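Particle-associated lyase (Acinetobacter bacteriophage AP22, PDB 4Y9V) is a trimeric phage tailspike that binds the capsular polysaccharide of Acinetobacter baumannii and probably cleaves it as a lyase. Local coordinates at residues A379-G384 with K411-D416; H78-E83 with V99-T104; V598-L603 with L616-G621. All coordinates share one frame; numbering follows the deposited sequence.

Interaction 1 (A379-G384 with K411-D416); sequences AEPRGG and KQLHED. Unlike the reference sequence in segment 379-384: E380 (reference Lys). With EDO (1,2-ethanediol), chain D.
R382 and H414 stack across two successive turn loops of the right-handed parallel beta-helix, the pectin-lyase-like fold of this tailspike. The guanidinium lies over one face of the imidazole with the planes 29° apart and the centres 4.5 Å from each other; NE sits above the ring toward its rim rather than over its middle. R382 reaches this position as an extended chain, CG standing anti to the backbone N (chi1 -179°), and the aliphatic part of the arm passes beside H414 CB. Several partners fix the rotation of the guanidinium. Its NE donates to Y162 O and the group makes a cation-pi contact with the Y162 ring, while NH1 meets O1 of an ethanediol, probably from the crystallisation liquor, at the guanidinium edge. That same O1 donates to G383 O. A weak, long ion pair with D193 adds to the surroundings of NH2.

The backbones are joined through R382 O, which accepts H414 N at 2.8 Å, in the carbonyl plane, and also a weak bond from E415 N. G383 lets the two chains come close: its CA lies 3.3 Å from E415 O, where a side chain would collide. L413 CD2 packs against P381, 4.0 Å from P381 CB, while P381 O takes two water hydrogens, one water bridging to K411 O and the other to Q412 O. D416 is anchored through its carboxylate by a salt bridge to K452. Where the loop of 379-384 enters the next strand, the regular parallel pairing of the helix coils begins with G384 N donating to D416 O at 2.8 Å, the N-H pointing nearly straight (166°) at the oxygen.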
# COMPACT_ATOMS: atom_id res chain seq x y z
N ALA A 379 -14.16 -17.59 -10.20
CA ALA A 379 -14.80 -18.85 -10.55
C ALA A 379 -15.50 -19.54 -9.41
O ALA A 379 -16.27 -20.47 -9.69
CB ALA A 379 -13.74 -19.84 -11.02
N GLU A 380 -15.31 -19.11 -8.15
CA GLU A 380 -16.09 -19.66 -7.03
C GLU A 380 -16.64 -18.49 -6.19
O GLU A 380 -16.40 -18.43 -4.98
CB GLU A 380 -15.27 -20.64 -6.19
CG GLU A 380 -14.85 -21.88 -6.96
CD GLU A 380 -14.21 -22.97 -6.10
OE1 GLU A 380 -13.40 -22.64 -5.21
OE2 GLU A 380 -14.52 -24.16 -6.31
N PRO A 381 -17.36 -17.53 -6.80
CA PRO A 381 -17.78 -16.38 -6.02
C PRO A 381 -18.87 -16.68 -5.01
O PRO A 381 -19.87 -17.32 -5.30
CB PRO A 381 -18.33 -15.40 -7.09
CG PRO A 381 -18.76 -16.31 -8.23
CD PRO A 381 -17.74 -17.44 -8.21
N ARG A 382 -18.69 -16.13 -3.82
CA ARG A 382 -19.68 -16.16 -2.73
C ARG A 382 -20.37 -14.84 -2.55
O ARG A 382 -21.59 -14.79 -2.29
CB ARG A 382 -18.99 -16.63 -1.45
CG ARG A 382 -19.89 -16.73 -0.25
CD ARG A 382 -19.10 -17.27 0.93
NE ARG A 382 -19.86 -17.38 2.16
CZ ARG A 382 -19.98 -16.47 3.04
NH1 ARG A 382 -19.49 -15.23 2.83
NH2 ARG A 382 -20.65 -16.70 4.13
N GLY A 383 -19.64 -13.73 -2.65
CA GLY A 383 -20.20 -12.42 -2.50
C GLY A 383 -19.20 -11.49 -1.83
O GLY A 383 -18.18 -11.94 -1.30
N GLY A 384 -19.51 -10.22 -1.83
CA GLY A 384 -18.62 -9.20 -1.33
C GLY A 384 -17.85 -8.53 -2.45
O GLY A 384 -18.22 -8.62 -3.62
N LYS A 411 -23.62 -20.70 -9.01
CA LYS A 411 -24.38 -21.00 -7.80
C LYS A 411 -24.95 -19.70 -7.27
O LYS A 411 -24.37 -18.64 -7.49
CB LYS A 411 -23.47 -21.63 -6.73
CG LYS A 411 -22.81 -22.90 -7.12
CD LYS A 411 -23.71 -24.06 -7.31
CE LYS A 411 -22.95 -25.34 -7.56
NZ LYS A 411 -23.85 -26.52 -7.73
N GLN A 412 -26.01 -19.77 -6.50
CA GLN A 412 -26.49 -18.59 -5.83
C GLN A 412 -25.37 -17.98 -5.01
O GLN A 412 -24.64 -18.67 -4.28
CB GLN A 412 -27.68 -18.92 -4.93
CG GLN A 412 -28.94 -19.35 -5.67
CD GLN A 412 -29.62 -18.21 -6.40
OE1 GLN A 412 -29.36 -17.02 -6.18
NE2 GLN A 412 -30.54 -18.58 -7.26
N LEU A 413 -25.27 -16.67 -5.08
CA LEU A 413 -24.42 -15.87 -4.20
C LEU A 413 -25.02 -15.81 -2.80
O LEU A 413 -26.26 -15.73 -2.65
CB LEU A 413 -24.30 -14.45 -4.72
CG LEU A 413 -23.59 -14.30 -6.07
CD1 LEU A 413 -23.87 -12.92 -6.61
CD2 LEU A 413 -22.10 -14.51 -5.91
N HIS A 414 -24.16 -15.76 -1.77
CA HIS A 414 -24.58 -15.47 -0.40
C HIS A 414 -24.82 -13.99 -0.17
O HIS A 414 -25.65 -13.63 0.67
CB HIS A 414 -23.54 -15.99 0.58
CG HIS A 414 -23.54 -17.43 0.91
ND1 HIS A 414 -23.59 -17.88 2.17
CD2 HIS A 414 -23.45 -18.46 0.10
CE1 HIS A 414 -23.58 -19.21 2.09
NE2 HIS A 414 -23.49 -19.62 0.85
N GLU A 415 -24.10 -13.14 -0.88
CA GLU A 415 -24.21 -11.69 -0.72
C GLU A 415 -24.00 -11.07 -2.11
O GLU A 415 -23.42 -11.68 -3.01
CB GLU A 415 -23.20 -11.16 0.30
CG GLU A 415 -23.28 -11.57 1.75
CD GLU A 415 -24.52 -11.10 2.48
OE1 GLU A 415 -25.36 -10.32 1.98
OE2 GLU A 415 -24.63 -11.49 3.65
N ASP A 416 -24.42 -9.81 -2.25
CA ASP A 416 -24.18 -9.08 -3.48
C ASP A 416 -22.69 -9.10 -3.81
O ASP A 416 -21.84 -9.02 -2.89
CB ASP A 416 -24.64 -7.65 -3.32
CG ASP A 416 -26.14 -7.45 -3.15
OD1 ASP A 416 -26.92 -8.40 -3.37
OD2 ASP A 416 -26.55 -6.31 -2.83
C1 EDO D . -16.90 -13.73 1.00
O1 EDO D . -18.14 -14.10 0.54
C2 EDO D . -16.92 -12.50 1.85
O2 EDO D . -17.52 -12.78 3.10
O HOH W 1 -21.71 -17.88 -7.34
O HOH W 2 -21.99 -18.49 -3.40

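Interaction 2 (H78-E83 with V99-T104). With EDO (1,2-ethanediol), chain G; EDO (1,2-ethanediol), chain J.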
# COMPACT_ATOMS: atom_id res chain seq x y z
N HIS A 78 20.60 -30.36 17.62
CA HIS A 78 21.60 -29.86 16.66
C HIS A 78 21.95 -30.98 15.69
O HIS A 78 22.16 -32.12 16.11
CB HIS A 78 22.85 -29.38 17.40
CG HIS A 78 22.60 -28.20 18.25
ND1 HIS A 78 22.03 -28.23 19.49
CD2 HIS A 78 22.87 -26.90 17.94
CE1 HIS A 78 21.95 -26.90 19.90
NE2 HIS A 78 22.47 -26.13 18.98
N VAL A 79 22.01 -30.65 14.41
CA VAL A 79 22.28 -31.63 13.35
C VAL A 79 23.45 -31.18 12.49
O VAL A 79 23.43 -30.08 11.92
CB VAL A 79 21.03 -31.89 12.50
CG1 VAL A 79 21.31 -32.92 11.42
CG2 VAL A 79 19.85 -32.32 13.37
N LYS A 80 24.44 -32.06 12.35
CA LYS A 80 25.58 -31.86 11.49
C LYS A 80 25.20 -31.99 10.05
O LYS A 80 24.38 -32.84 9.64
CB LYS A 80 26.63 -32.91 11.84
CG LYS A 80 27.91 -32.88 11.04
CD LYS A 80 28.99 -33.86 11.54
CE LYS A 80 30.18 -33.93 10.65
NZ LYS A 80 31.00 -32.67 10.70
N SER A 81 25.83 -31.18 9.20
CA SER A 81 25.55 -31.14 7.77
C SER A 81 25.95 -32.46 7.07
O SER A 81 27.13 -32.75 6.87
CB SER A 81 26.36 -30.01 7.16
OG SER A 81 26.11 -29.87 5.79
N ARG A 82 24.93 -33.21 6.67
CA ARG A 82 24.99 -34.40 5.84
C ARG A 82 23.63 -34.50 5.15
O ARG A 82 22.67 -33.88 5.60
CB ARG A 82 25.22 -35.73 6.64
CG ARG A 82 26.40 -35.79 7.56
CD ARG A 82 26.49 -37.18 8.18
NE ARG A 82 27.56 -37.42 9.12
CZ ARG A 82 27.49 -37.20 10.43
NH1 ARG A 82 26.41 -36.68 11.00
NH2 ARG A 82 28.52 -37.53 11.19
N GLU A 83 23.54 -35.36 4.14
CA GLU A 83 22.25 -35.79 3.61
C GLU A 83 21.86 -37.08 4.34
O GLU A 83 22.64 -38.06 4.28
CB GLU A 83 22.27 -35.98 2.12
CG GLU A 83 20.91 -36.36 1.58
CD GLU A 83 20.82 -36.39 0.08
OE1 GLU A 83 21.19 -35.37 -0.54
OE2 GLU A 83 20.32 -37.39 -0.51
N VAL A 99 18.24 -27.20 15.10
CA VAL A 99 19.32 -26.28 14.76
C VAL A 99 20.21 -27.04 13.77
O VAL A 99 21.07 -27.83 14.15
CB VAL A 99 20.11 -25.78 15.96
CG1 VAL A 99 21.10 -24.72 15.49
CG2 VAL A 99 19.21 -25.26 17.04
N ASN A 100 19.94 -26.84 12.48
CA ASN A 100 20.59 -27.58 11.41
C ASN A 100 21.71 -26.78 10.76
O ASN A 100 21.49 -25.63 10.41
CB ASN A 100 19.56 -27.98 10.36
CG ASN A 100 18.54 -28.95 10.92
OD1 ASN A 100 18.80 -29.71 11.81
ND2 ASN A 100 17.32 -28.90 10.36
N GLU A 101 22.88 -27.38 10.56
CA GLU A 101 23.91 -26.76 9.76
C GLU A 101 23.42 -26.62 8.31
O GLU A 101 22.69 -27.50 7.81
CB GLU A 101 25.21 -27.56 9.84
CG GLU A 101 25.88 -27.52 11.20
CD GLU A 101 27.25 -28.19 11.20
OE1 GLU A 101 27.48 -29.08 10.33
OE2 GLU A 101 28.10 -27.88 12.07
N THR A 102 23.87 -25.61 7.61
CA THR A 102 23.59 -25.51 6.18
C THR A 102 24.08 -26.78 5.49
O THR A 102 25.16 -27.30 5.82
CB THR A 102 24.29 -24.27 5.62
OG1 THR A 102 23.70 -23.13 6.28
CG2 THR A 102 24.10 -24.14 4.11
N GLY A 103 23.31 -27.25 4.54
CA GLY A 103 23.61 -28.48 3.84
C GLY A 103 23.09 -29.74 4.52
O GLY A 103 23.20 -30.84 3.97
N THR A 104 22.47 -29.58 5.67
CA THR A 104 21.69 -30.68 6.25
C THR A 104 20.48 -30.91 5.34
O THR A 104 19.67 -29.98 5.16
CB THR A 104 21.20 -30.33 7.67
OG1 THR A 104 22.33 -30.11 8.52
CG2 THR A 104 20.37 -31.43 8.23
C1 EDO G . 26.46 -30.83 15.18
O1 EDO G . 25.47 -31.64 15.69
C2 EDO G . 25.94 -29.51 14.57
O2 EDO G . 25.47 -28.62 15.55
C1 EDO J . 31.38 -27.04 12.63
O1 EDO J . 30.68 -26.79 11.40
C2 EDO J . 32.26 -28.24 12.52
O2 EDO J . 33.31 -28.04 11.60
O HOH W 3 29.94 -30.08 9.78
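H78 and V79 pair in parallel with V99 and N100 at the ends of two neighbouring strands in a four-stranded parallel sheet, after which both chains turn away together as loops. The backbone of V79 is bonded at both ends: its N donates to V99 O, and its O receives E101 N at 3.1 Å in an almost straight bond (176°). On one face of the sheet H78 and V99 lie side by side, V99 CG2 resting over the imidazole 4.2 Å from its centroid in a CH-pi contact; H78 ND1 is held by A45 O. On the other face V79 packs its CG1 against T104 CG2, 3.6 Å away, and lies beside N100. The amide of N100 gives its ND2 to Y215 O, whereas OD1 is buried against V79 CB and CG2 without a polar partner.

Past the strands, E101 to T104 form a type II turn, with G103 at its third position. E101, modelled in two conformers, reaches back across the gap in the one described here, its chain extended beyond CG; OE1 then accepts S81 N from the anti side, 29° out of the carboxylate plane, and a water links this oxygen to K80 NZ. The turn is tightened from within, since E101 O accepts both T104 N and T104 OG1. K75 and K76 of the second subunit pack on S81 and E101. S81 closes the loop pair: with OG anti to its backbone N (chi1 -178°), the hydroxyl donates to T102 O at 2.7 Å.

Interaction 3 (V598-L603 with L616-G621). Unlike the reference sequence in segment 598-603: I602 (reference Val). With SO4 (sulfate ion), chain L.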
# COMPACT_ATOMS: atom_id res chain seq x y z
N VAL A 598 -24.33 12.59 -30.63
CA VAL A 598 -25.03 13.83 -30.31
C VAL A 598 -25.02 14.72 -31.54
O VAL A 598 -24.24 14.46 -32.49
CB VAL A 598 -24.44 14.56 -29.09
CG1 VAL A 598 -24.49 13.66 -27.84
CG2 VAL A 598 -23.02 15.03 -29.33
N ARG A 599 -25.80 15.77 -31.56
CA ARG A 599 -25.84 16.66 -32.72
C ARG A 599 -26.26 18.05 -32.31
O ARG A 599 -27.44 18.45 -32.47
CB ARG A 599 -26.72 16.10 -33.85
CG ARG A 599 -26.47 16.88 -35.15
CD ARG A 599 -27.38 16.37 -36.29
NE ARG A 599 -26.98 17.04 -37.51
CZ ARG A 599 -27.56 16.83 -38.69
NH1 ARG A 599 -28.61 16.06 -38.80
NH2 ARG A 599 -27.07 17.42 -39.75
N PRO A 600 -25.33 18.86 -31.80
CA PRO A 600 -25.67 20.23 -31.41
C PRO A 600 -26.17 21.04 -32.62
O PRO A 600 -25.71 20.84 -33.74
CB PRO A 600 -24.31 20.77 -30.94
CG PRO A 600 -23.48 19.62 -30.70
CD PRO A 600 -23.91 18.53 -31.55
N ALA A 601 -27.08 21.96 -32.32
CA ALA A 601 -27.63 22.84 -33.36
C ALA A 601 -28.11 24.13 -32.72
O ALA A 601 -28.31 24.22 -31.52
CB ALA A 601 -28.78 22.12 -34.08
N ILE A 602 -28.36 25.11 -33.60
CA ILE A 602 -29.09 26.31 -33.27
C ILE A 602 -30.41 26.31 -34.03
O ILE A 602 -30.44 26.01 -35.23
CB ILE A 602 -28.27 27.58 -33.76
CG1 ILE A 602 -27.02 27.73 -32.97
CG2 ILE A 602 -29.15 28.82 -33.72
CD1 ILE A 602 -27.42 27.62 -31.55
N LEU A 603 -31.47 26.68 -33.32
CA LEU A 603 -32.76 27.01 -33.93
C LEU A 603 -32.87 28.55 -33.93
O LEU A 603 -32.73 29.19 -32.88
CB LEU A 603 -33.91 26.40 -33.18
CG LEU A 603 -33.92 24.86 -33.13
CD1 LEU A 603 -35.07 24.36 -32.29
CD2 LEU A 603 -33.99 24.25 -34.50
N LEU A 616 -20.47 25.72 -31.28
CA LEU A 616 -21.40 24.95 -30.49
C LEU A 616 -20.57 24.04 -29.57
O LEU A 616 -19.58 23.47 -29.98
CB LEU A 616 -22.37 24.13 -31.34
CG LEU A 616 -23.38 24.97 -32.08
CD1 LEU A 616 -24.13 24.19 -33.11
CD2 LEU A 616 -24.43 25.49 -31.05
N TYR A 617 -21.03 23.92 -28.34
CA TYR A 617 -20.40 23.10 -27.32
C TYR A 617 -21.39 22.06 -26.85
O TYR A 617 -22.60 22.29 -26.84
CB TYR A 617 -19.97 23.95 -26.13
CG TYR A 617 -19.00 25.04 -26.49
CD1 TYR A 617 -17.65 24.77 -26.56
CD2 TYR A 617 -19.42 26.35 -26.74
CE1 TYR A 617 -16.72 25.76 -26.88
CE2 TYR A 617 -18.51 27.34 -27.04
CZ TYR A 617 -17.15 27.07 -27.09
OH TYR A 617 -16.29 28.09 -27.36
N TRP A 618 -20.87 20.91 -26.40
CA TRP A 618 -21.72 19.85 -25.93
C TRP A 618 -21.02 19.10 -24.79
O TRP A 618 -19.79 19.05 -24.71
CB TRP A 618 -22.10 18.87 -27.08
CG TRP A 618 -20.88 18.23 -27.70
CD1 TRP A 618 -20.09 18.72 -28.69
CD2 TRP A 618 -20.27 17.02 -27.26
NE1 TRP A 618 -19.03 17.90 -28.93
CE2 TRP A 618 -19.13 16.82 -28.06
CE3 TRP A 618 -20.58 16.03 -26.29
CZ2 TRP A 618 -18.29 15.71 -27.90
CZ3 TRP A 618 -19.74 14.96 -26.14
CH2 TRP A 618 -18.61 14.78 -26.95
N GLU A 619 -21.87 18.49 -23.96
CA GLU A 619 -21.43 17.59 -22.91
C GLU A 619 -22.42 16.45 -22.79
O GLU A 619 -23.63 16.69 -22.83
CB GLU A 619 -21.33 18.34 -21.57
CG GLU A 619 -20.73 17.49 -20.47
CD GLU A 619 -20.47 18.26 -19.22
OE1 GLU A 619 -20.97 17.70 -18.18
OE2 GLU A 619 -19.85 19.33 -19.24
N SER A 620 -21.92 15.23 -22.65
CA SER A 620 -22.75 14.06 -22.45
C SER A 620 -22.37 13.37 -21.14
O SER A 620 -21.22 13.44 -20.70
CB SER A 620 -22.57 13.08 -23.60
OG SER A 620 -21.24 12.61 -23.73
N GLY A 621 -23.31 12.63 -20.57
CA GLY A 621 -23.01 11.84 -19.38
C GLY A 621 -24.25 11.12 -18.91
O GLY A 621 -25.35 11.42 -19.35
S SO4 L . -27.70 19.80 -42.58
O1 SO4 L . -28.24 20.38 -43.85
O2 SO4 L . -28.13 20.63 -41.43
O3 SO4 L . -26.20 19.80 -42.65
O4 SO4 L . -28.19 18.37 -42.45
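Four apolar side-chain contacts join V598-L603 to L616-G621. V598 CG2 sits over one face of the W618 indole, 4.0 Å from CD2 and displaced toward the rim, the two side chains crossing at about a right angle. P600 comes next: its CG touches W618 CB at 3.9 Å, while its CB meets L616 CB. At the far end L616 forks, sending CD1 against A601 CA and P600 O and CD2 to within 3.7 Å of I602 CD1. W618 CG lies between the backbone N and the carbonyl carbon (chi1 60°), and the ring carried on it meets V598 with one face.

The strand axes approach to 7.2 Å and run at 139° to each other, too far apart for backbone pairing, so the strands face one another through their side chains. Around this first shell, I544 packs on P600 and W618, and V556, V558 and V560 of strand 555-561 line V598, P600 and I602 in turn. Backbone bonds tie strand 597-604 to strands 538-545 and 586-594, and strand 613-623 pairs with 518-531 and 555-561. On the outer side of its strand R599 donates to S568 of the third subunit and to a sulfate. Two sheets closed over a buried apolar layer make a beta-sandwich, as expected of the Ig-like domain at the C-terminal end of this tailspike.

In the fold
The three contacts follow one another along an elongated chain: interaction 2 lies toward the N-terminal end, interaction 1 near the middle and interaction 3 toward the C-terminus, with the centres of interactions 2 and 3 about 79 Å apart across the chain's centre. None touches another. Interaction 3 is true core, entirely apolar and between sheets; the other two are partly buried and rely on backbone carbonyls, glycines, waters and polar side chains. Interaction 2 pairs parallel strand ends and the loops after them, whereas interaction 1 joins successive loops and adds a cationic stack within the pectin-lyase-like range, its R382 side chain about 13 Å from bound saccharide. Interactions 2 and 3 meet neighbouring subunits, whereas interaction 1 stays within one chain.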